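5-carboxyvanillate decarboxylase (Sphingomonas paucimobilis, PDB 4L6D) probably catalyses the metal-dependent, non-oxidative decarboxylation of 5-carboxyvanillate to vanillate, on an amidohydrolase-type barrel that binds manganese. Local coordinates at residues D153-F156 with F157-V160; Q82-D85 with A86-T90; P305-Q308 with F309-A313. All blocks are in the same frame, centred on the assembly; numbering follows the deposited sequence.

Contact 1 (D153-F156 with F157-V160); sequences DDPF and FHPV
The imidazole of His158 lies flat over the alpha carbon of Pro155: Pro155 CA sits 3.5 Å from the centroid of the His158 ring and 6° off its normal, a CH-pi contact over the ring centre. The two side chains run side by side, and Pro155 CB comes to 3.8 Å from His158 CE1. At the ring edge, in its plane, a water 2.8 Å from His158 NE2 bridges to Asp153 O, to which it donates, tying the imidazole to the incoming loop. An alanine in place of His158 would probably leave Pro155 CA without its ring cover and the water without its imidazole mate. The rings of Phe156 and Phe157 form a T-shaped pair, planes at 75°; the edge atom Phe156 CD2 meets one face of the Phe157 ring, 3.6 Å from Phe157 CE1. Phe156 takes this place with CG anti to its own nitrogen (chi1 180°). Behind these groups, Phe157 N bonds to Asp154 O (3.0 Å) and His158 N to Pro155 O (3.0 Å), both i to i+3. Phe156 N donates to the anti lone pair of Asp154 OD1 at 2.9 Å. That last bond defines an Asx turn, leading through a 3-10 segment into helix 158-167.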
loop_
_atom_site.group_PDB
_atom_site.type_symbol
_atom_site.label_atom_id
_atom_site.label_comp_id
_atom_site.label_asym_id
_atom_site.label_seq_id
_atom_site.Cartn_x
_atom_site.Cartn_y
_atom_site.Cartn_z
ATOM N N ASP A 153 11.566 4.510 -12.731
ATOM C CA ASP A 153 11.278 5.734 -13.476
ATOM C C ASP A 153 12.559 6.471 -13.871
ATOM O O ASP A 153 12.540 7.311 -14.757
ATOM C CB ASP A 153 10.384 6.678 -12.662
ATOM C CG ASP A 153 11.008 7.097 -11.337
ATOM O OD1 ASP A 153 11.371 6.207 -10.539
ATOM O OD2 ASP A 153 11.106 8.321 -11.083
ATOM N N ASP A 154 13.674 6.172 -13.212
ATOM C CA ASP A 154 14.899 6.925 -13.451
ATOM C C ASP A 154 15.430 6.624 -14.856
ATOM O O ASP A 154 15.557 5.459 -15.230
ATOM C CB ASP A 154 15.943 6.576 -12.388
ATOM C CG ASP A 154 17.111 7.550 -12.369
ATOM O OD1 ASP A 154 17.737 7.782 -13.423
ATOM O OD2 ASP A 154 17.392 8.101 -11.283
ATOM N N PRO A 155 15.717 7.675 -15.643
ATOM C CA PRO A 155 16.224 7.507 -17.009
ATOM C C PRO A 155 17.534 6.730 -17.090
ATOM O O PRO A 155 17.868 6.228 -18.163
ATOM C CB PRO A 155 16.433 8.950 -17.478
ATOM C CG PRO A 155 15.369 9.711 -16.725
ATOM C CD PRO A 155 15.393 9.082 -15.351
ATOM N N PHE A 156 18.255 6.624 -15.980
ATOM C CA PHE A 156 19.449 5.788 -15.930
ATOM C C PHE A 156 19.173 4.368 -16.426
ATOM O O PHE A 156 20.036 3.739 -17.051
ATOM C CB PHE A 156 19.995 5.757 -14.502
ATOM C CG PHE A 156 21.229 4.915 -14.329
ATOM C CD1 PHE A 156 22.456 5.338 -14.821
ATOM C CD2 PHE A 156 21.165 3.722 -13.637
ATOM C CE1 PHE A 156 23.599 4.559 -14.645
ATOM C CE2 PHE A 156 22.303 2.945 -13.457
ATOM C CZ PHE A 156 23.513 3.371 -13.952
ATOM N N PHE A 157 17.966 3.875 -16.168
ATOM C CA PHE A 157 17.622 2.504 -16.516
ATOM C C PHE A 157 16.935 2.380 -17.873
ATOM O O PHE A 157 16.535 1.277 -18.252
ATOM C CB PHE A 157 16.735 1.865 -15.438
ATOM C CG PHE A 157 17.343 1.874 -14.059
ATOM C CD1 PHE A 157 18.444 1.083 -13.759
ATOM C CD2 PHE A 157 16.794 2.665 -13.054
ATOM C CE1 PHE A 157 18.997 1.079 -12.481
ATOM C CE2 PHE A 157 17.336 2.668 -11.768
ATOM C CZ PHE A 157 18.440 1.874 -11.481
ATOM N N HIS A 158 16.800 3.479 -18.611
ATOM C CA HIS A 158 16.165 3.389 -19.929
ATOM C C HIS A 158 16.772 2.307 -20.833
ATOM O O HIS A 158 16.027 1.569 -21.461
ATOM C CB HIS A 158 16.114 4.744 -20.643
ATOM C CG HIS A 158 15.065 5.662 -20.104
ATOM N ND1 HIS A 158 14.916 6.962 -20.541
ATOM C CD2 HIS A 158 14.109 5.469 -19.165
ATOM C CE1 HIS A 158 13.916 7.529 -19.890
ATOM N NE2 HIS A 158 13.409 6.647 -19.051
ATOM N N PRO A 159 18.117 2.178 -20.880
ATOM C CA PRO A 159 18.650 1.111 -21.743
ATOM C C PRO A 159 18.207 -0.296 -21.339
ATOM O O PRO A 159 18.098 -1.168 -22.197
ATOM C CB PRO A 159 20.168 1.258 -21.582
ATOM C CG PRO A 159 20.356 2.703 -21.268
ATOM C CD PRO A 159 19.194 3.056 -20.379
ATOM N N VAL A 160 17.958 -0.519 -20.054
ATOM C CA VAL A 160 17.436 -1.805 -19.609
ATOM C C VAL A 160 16.047 -2.053 -20.182
ATOM O O VAL A 160 15.778 -3.100 -20.778
ATOM C CB VAL A 160 17.364 -1.854 -18.070
ATOM C CG1 VAL A 160 16.529 -3.031 -17.584
ATOM C CG2 VAL A 160 18.775 -1.882 -17.495
HETATM O O HOH W 1 11.493 7.729 -17.279
#

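Contact 2 (Q82-D85 with A86-T90). With VNL (4-hydroxy-3-methoxybenzoate), chain K.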
loop_
_atom_site.group_PDB
_atom_site.type_symbol
_atom_site.label_atom_id
_atom_site.label_comp_id
_atom_site.label_asym_id
_atom_site.label_seq_id
_atom_site.Cartn_x
_atom_site.Cartn_y
_atom_site.Cartn_z
ATOM N N GLN A 82 21.732 -7.619 -7.200
ATOM C CA GLN A 82 21.625 -6.165 -7.149
ATOM C C GLN A 82 22.385 -5.481 -6.023
ATOM O O GLN A 82 22.579 -4.269 -6.071
ATOM C CB GLN A 82 20.157 -5.752 -7.124
ATOM C CG GLN A 82 19.444 -6.036 -8.433
ATOM C CD GLN A 82 17.956 -6.150 -8.230
ATOM O OE1 GLN A 82 17.396 -7.250 -8.248
ATOM N NE2 GLN A 82 17.303 -5.007 -8.028
ATOM N N MET A 83 22.822 -6.236 -5.018
ATOM C CA MET A 83 23.582 -5.620 -3.927
ATOM C C MET A 83 25.075 -5.461 -4.215
ATOM O O MET A 83 25.767 -4.737 -3.504
ATOM C CB MET A 83 23.411 -6.389 -2.618
ATOM C CG MET A 83 21.971 -6.482 -2.160
ATOM S SD MET A 83 21.823 -7.108 -0.486
ATOM C CE MET A 83 22.313 -5.659 0.454
ATOM N N PHE A 84 25.569 -6.144 -5.245
ATOM C CA PHE A 84 26.995 -6.166 -5.549
ATOM C C PHE A 84 27.430 -4.948 -6.363
ATOM O O PHE A 84 26.600 -4.227 -6.916
ATOM C CB PHE A 84 27.344 -7.448 -6.321
ATOM C CG PHE A 84 26.864 -8.713 -5.655
ATOM C CD1 PHE A 84 27.171 -8.975 -4.333
ATOM C CD2 PHE A 84 26.099 -9.635 -6.352
ATOM C CE1 PHE A 84 26.726 -10.134 -3.720
ATOM C CE2 PHE A 84 25.652 -10.797 -5.740
ATOM C CZ PHE A 84 25.969 -11.045 -4.420
ATOM N N ASP A 85 28.735 -4.722 -6.459
ATOM C CA ASP A 85 29.214 -3.697 -7.380
ATOM C C ASP A 85 28.884 -4.110 -8.815
ATOM O O ASP A 85 28.502 -5.259 -9.065
ATOM C CB ASP A 85 30.710 -3.434 -7.208
ATOM C CG ASP A 85 31.556 -4.669 -7.437
ATOM O OD1 ASP A 85 31.532 -5.219 -8.555
ATOM O OD2 ASP A 85 32.275 -5.079 -6.500
ATOM N N ALA A 86 29.019 -3.177 -9.749
ATOM C CA ALA A 86 28.582 -3.420 -11.126
ATOM C C ALA A 86 29.254 -4.627 -11.793
ATOM O O ALA A 86 28.567 -5.464 -12.376
ATOM C CB ALA A 86 28.773 -2.167 -11.970
ATOM N N GLU A 87 30.577 -4.728 -11.710
ATOM C CA GLU A 87 31.270 -5.815 -12.393
ATOM C C GLU A 87 30.927 -7.170 -11.786
ATOM O O GLU A 87 30.740 -8.150 -12.498
ATOM C CB GLU A 87 32.781 -5.593 -12.376
ATOM C CG GLU A 87 33.206 -4.257 -12.962
ATOM C CD GLU A 87 33.420 -3.177 -11.901
ATOM O OE1 GLU A 87 32.496 -2.907 -11.091
ATOM O OE2 GLU A 87 34.528 -2.594 -11.882
ATOM N N THR A 88 30.855 -7.218 -10.462
ATOM C CA THR A 88 30.495 -8.447 -9.763
ATOM C C THR A 88 29.070 -8.865 -10.095
ATOM O O THR A 88 28.801 -10.034 -10.371
ATOM C CB THR A 88 30.645 -8.273 -8.240
ATOM O OG1 THR A 88 32.009 -7.949 -7.930
ATOM C CG2 THR A 88 30.240 -9.541 -7.500
ATOM N N GLY A 89 28.152 -7.906 -10.068
ATOM C CA GLY A 89 26.764 -8.190 -10.390
ATOM C C GLY A 89 26.608 -8.704 -11.809
ATOM O O GLY A 89 25.855 -9.642 -12.057
ATOM N N THR A 90 27.305 -8.068 -12.741
ATOM C CA THR A 90 27.233 -8.450 -14.148
ATOM C C THR A 90 27.734 -9.880 -14.363
ATOM O O THR A 90 27.052 -10.695 -14.993
ATOM C CB THR A 90 28.019 -7.475 -15.025
ATOM O OG1 THR A 90 27.474 -6.159 -14.854
ATOM C CG2 THR A 90 27.917 -7.876 -16.503
HETATM C C1 VNL K . 31.864 -11.524 -16.925
HETATM C CO1 VNL K . 30.923 -10.478 -16.872
HETATM C CO2 VNL K . 33.209 -11.320 -16.538
HETATM C CM1 VNL K . 31.302 -9.200 -16.423
HETATM C CM2 VNL K . 33.603 -10.062 -16.082
HETATM O OM VNL K . 34.875 -9.769 -15.674
HETATM C CZ VNL K . 32.615 -8.970 -16.015
HETATM C CC VNL K . 31.440 -12.879 -17.415
HETATM C CV VNL K . 35.876 -10.809 -15.580
HETATM O O1 VNL K . 30.369 -13.005 -18.056
HETATM O O2 VNL K . 32.193 -13.857 -17.168
HETATM O O3 VNL K . 33.064 -7.733 -15.610
#
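Phe84 and Asp85 lead out of the loop into the first turn of helix 86-106, and the backbone bond Gly89 N to Asp85 O (2.9 Å, 164° at the hydrogen) closes that turn. The alpha carbons of Phe84 and Gly89 are 5.3 Å apart, so the loop folds back beside the helix start. Asp85 is the N-cap: its OD1 accepts from Thr88 N at 2.8 Å, met nearly along the carboxylate C-O axis. Thr88 OG1 donates to the same Asp85 OD1 at 2.8 Å, from the syn side and 31° out of plane, so two donors grip one oxygen from one face. A chi1 of 59° sets Asp85 CG between the residue's own nitrogen and carbonyl carbon, which lets the carboxylate turn back over the helix end. The helix dipole would probably favour its negative charge. Glu87 OE1 stands 3.6 Å from Asp85 OD1, a like-charge approach. Thr88 CG2 packs on Phe84 CB at 3.8 Å, the side chains crossing at about a right angle, while Phe84 also rests on helix 14-23. Thr90 CG2 touches ring carbon CM1 of a vanillate bound apart from the metal site, at 3.6 Å; Arg94 NE hydrogen-bonds to the same ligand.

Contact 3 (P305-Q308 with F309-A313); sequences PAVQ and FIRTA
The i to i+4 bonds Phe309 N to Pro305 O and Arg311 N to Val307 O, each 2.9 Å, carry the alpha-helical backbone from 305-308 into 309-313, with a longer, weak bond from Ile310 N to Ala306 O between them. This is the C-terminal end of helix 303-311, which follows the last strand, 292-293, of the amidohydrolase barrel. Ala306 O also accepts from Trp294 NE1, which may share the oxygen with the weak bond. The same oxygen lies at the edge of the Phe309 ring, near its plane, with Ala306 O 3.7 Å from Phe309 CD2. Phe309 reaches across to helix 277-287, where its ring meets that of His277 with planes about 20° apart. On another side of the helix, Val307 and Arg311 lie alongside each other, pointing the same way. Val307 CG1 touches the extended arginine chain, 3.3 Å from Arg311 NE and oblique to the guanidinium, whose NH2 bonds to the backbone oxygen of Asn67. The helix then ends: Thr312 is the first residue to leave helical backbone angles. Its side chain folds back, with OG1 between its own nitrogen and carbonyl carbon (chi1 62°); this torsion brings OG1 to Gln308 O, which Thr312 N also reaches. The two donors come from opposite faces of that carbonyl's plane, Thr312 N at 3.0 Å and Thr312 OG1 at 2.7 Å from Gln308 O.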
loop_
_atom_site.group_PDB
_atom_site.type_symbol
_atom_site.label_atom_id
_atom_site.label_comp_id
_atom_site.label_asym_id
_atom_site.label_seq_id
_atom_site.Cartn_x
_atom_site.Cartn_y
_atom_site.Cartn_z
ATOM N N PRO A 305 -0.894 -25.543 0.951
ATOM C CA PRO A 305 -1.980 -24.570 1.102
ATOM C C PRO A 305 -2.168 -23.719 -0.153
ATOM O O PRO A 305 -3.296 -23.351 -0.474
ATOM C CB PRO A 305 -1.530 -23.685 2.274
ATOM C CG PRO A 305 -0.449 -24.431 2.960
ATOM C CD PRO A 305 0.139 -25.410 1.999
ATOM N N ALA A 306 -1.084 -23.399 -0.852
ATOM C CA ALA A 306 -1.197 -22.576 -2.055
ATOM C C ALA A 306 -1.957 -23.330 -3.146
ATOM O O ALA A 306 -2.790 -22.768 -3.851
ATOM C CB ALA A 306 0.189 -22.159 -2.540
ATOM N N VAL A 307 -1.636 -24.608 -3.291
ATOM C CA VAL A 307 -2.322 -25.477 -4.236
ATOM C C VAL A 307 -3.807 -25.599 -3.895
ATOM O O VAL A 307 -4.670 -25.471 -4.771
ATOM C CB VAL A 307 -1.648 -26.868 -4.262
ATOM C CG1 VAL A 307 -2.508 -27.893 -5.010
ATOM C CG2 VAL A 307 -0.265 -26.756 -4.897
ATOM N N GLN A 308 -4.111 -25.837 -2.625
ATOM C CA GLN A 308 -5.495 -26.036 -2.235
ATOM C C GLN A 308 -6.302 -24.755 -2.380
ATOM O O GLN A 308 -7.492 -24.809 -2.702
ATOM C CB GLN A 308 -5.559 -26.656 -0.843
ATOM C CG GLN A 308 -4.937 -28.050 -0.895
ATOM C CD GLN A 308 -4.710 -28.696 0.456
ATOM O OE1 GLN A 308 -5.290 -28.298 1.471
ATOM N NE2 GLN A 308 -3.873 -29.729 0.464
ATOM N N PHE A 309 -5.638 -23.614 -2.202
ATOM C CA PHE A 309 -6.264 -22.310 -2.435
ATOM C C PHE A 309 -6.809 -22.192 -3.865
ATOM O O PHE A 309 -7.981 -21.843 -4.064
ATOM C CB PHE A 309 -5.252 -21.202 -2.102
ATOM C CG PHE A 309 -5.449 -19.904 -2.857
ATOM C CD1 PHE A 309 -6.528 -19.064 -2.596
ATOM C CD2 PHE A 309 -4.508 -19.511 -3.810
ATOM C CE1 PHE A 309 -6.673 -17.852 -3.287
ATOM C CE2 PHE A 309 -4.645 -18.311 -4.502
ATOM C CZ PHE A 309 -5.733 -17.485 -4.246
ATOM N N ILE A 310 -5.993 -22.520 -4.862
ATOM C CA ILE A 310 -6.475 -22.408 -6.237
ATOM C C ILE A 310 -7.419 -23.556 -6.639
ATOM O O ILE A 310 -8.408 -23.319 -7.338
ATOM C CB ILE A 310 -5.318 -22.181 -7.252
ATOM C CG1 ILE A 310 -5.861 -21.907 -8.657
ATOM C CG2 ILE A 310 -4.383 -23.365 -7.287
ATOM C CD1 ILE A 310 -6.712 -20.663 -8.758
ATOM N N ARG A 311 -7.155 -24.781 -6.172
ATOM C CA ARG A 311 -8.032 -25.906 -6.511
ATOM C C ARG A 311 -9.455 -25.704 -5.995
ATOM O O ARG A 311 -10.411 -26.245 -6.561
ATOM C CB ARG A 311 -7.478 -27.237 -5.985
ATOM C CG ARG A 311 -6.245 -27.757 -6.725
ATOM C CD ARG A 311 -6.051 -29.226 -6.348
ATOM N NE ARG A 311 -4.722 -29.757 -6.659
ATOM C CZ ARG A 311 -4.319 -30.108 -7.872
ATOM N NH1 ARG A 311 -5.140 -29.983 -8.912
ATOM N NH2 ARG A 311 -3.089 -30.588 -8.044
ATOM N N THR A 312 -9.593 -24.953 -4.907
ATOM C CA THR A 312 -10.903 -24.726 -4.314
ATOM C C THR A 312 -11.471 -23.336 -4.607
ATOM O O THR A 312 -12.489 -22.963 -4.022
ATOM C CB THR A 312 -10.882 -24.905 -2.788
ATOM O OG1 THR A 312 -9.995 -23.930 -2.210
ATOM C CG2 THR A 312 -10.417 -26.312 -2.418
ATOM N N ALA A 313 -10.844 -22.578 -5.503
ATOM C CA ALA A 313 -11.313 -21.210 -5.753
ATOM C C ALA A 313 -12.733 -21.213 -6.339
ATOM O O ALA A 313 -13.043 -22.009 -7.239
ATOM C CB ALA A 313 -10.365 -20.482 -6.660
#

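In the fold
All three contacts are local, each at a helix end, and all mix buried with exposed residues: four of eight touching residues are buried in contact 3, two of seven in contact 1 and two of six in contact 2. Contacts 1 and 2 concern helix starts, after strands 140-144 and 71-76; their centres lie about 17 Å apart. Contact 3 sits across the chain's centre, about 38 Å from each, centre to centre. Both starts use an aspartate to take backbone N-H groups, in an Asx turn or as an N-cap, whereas in contact 3 a threonine hydroxyl serves a carbonyl. Contact 1 adds aromatic packing and, through Asp153, reaches Tyr189 of the second subunit.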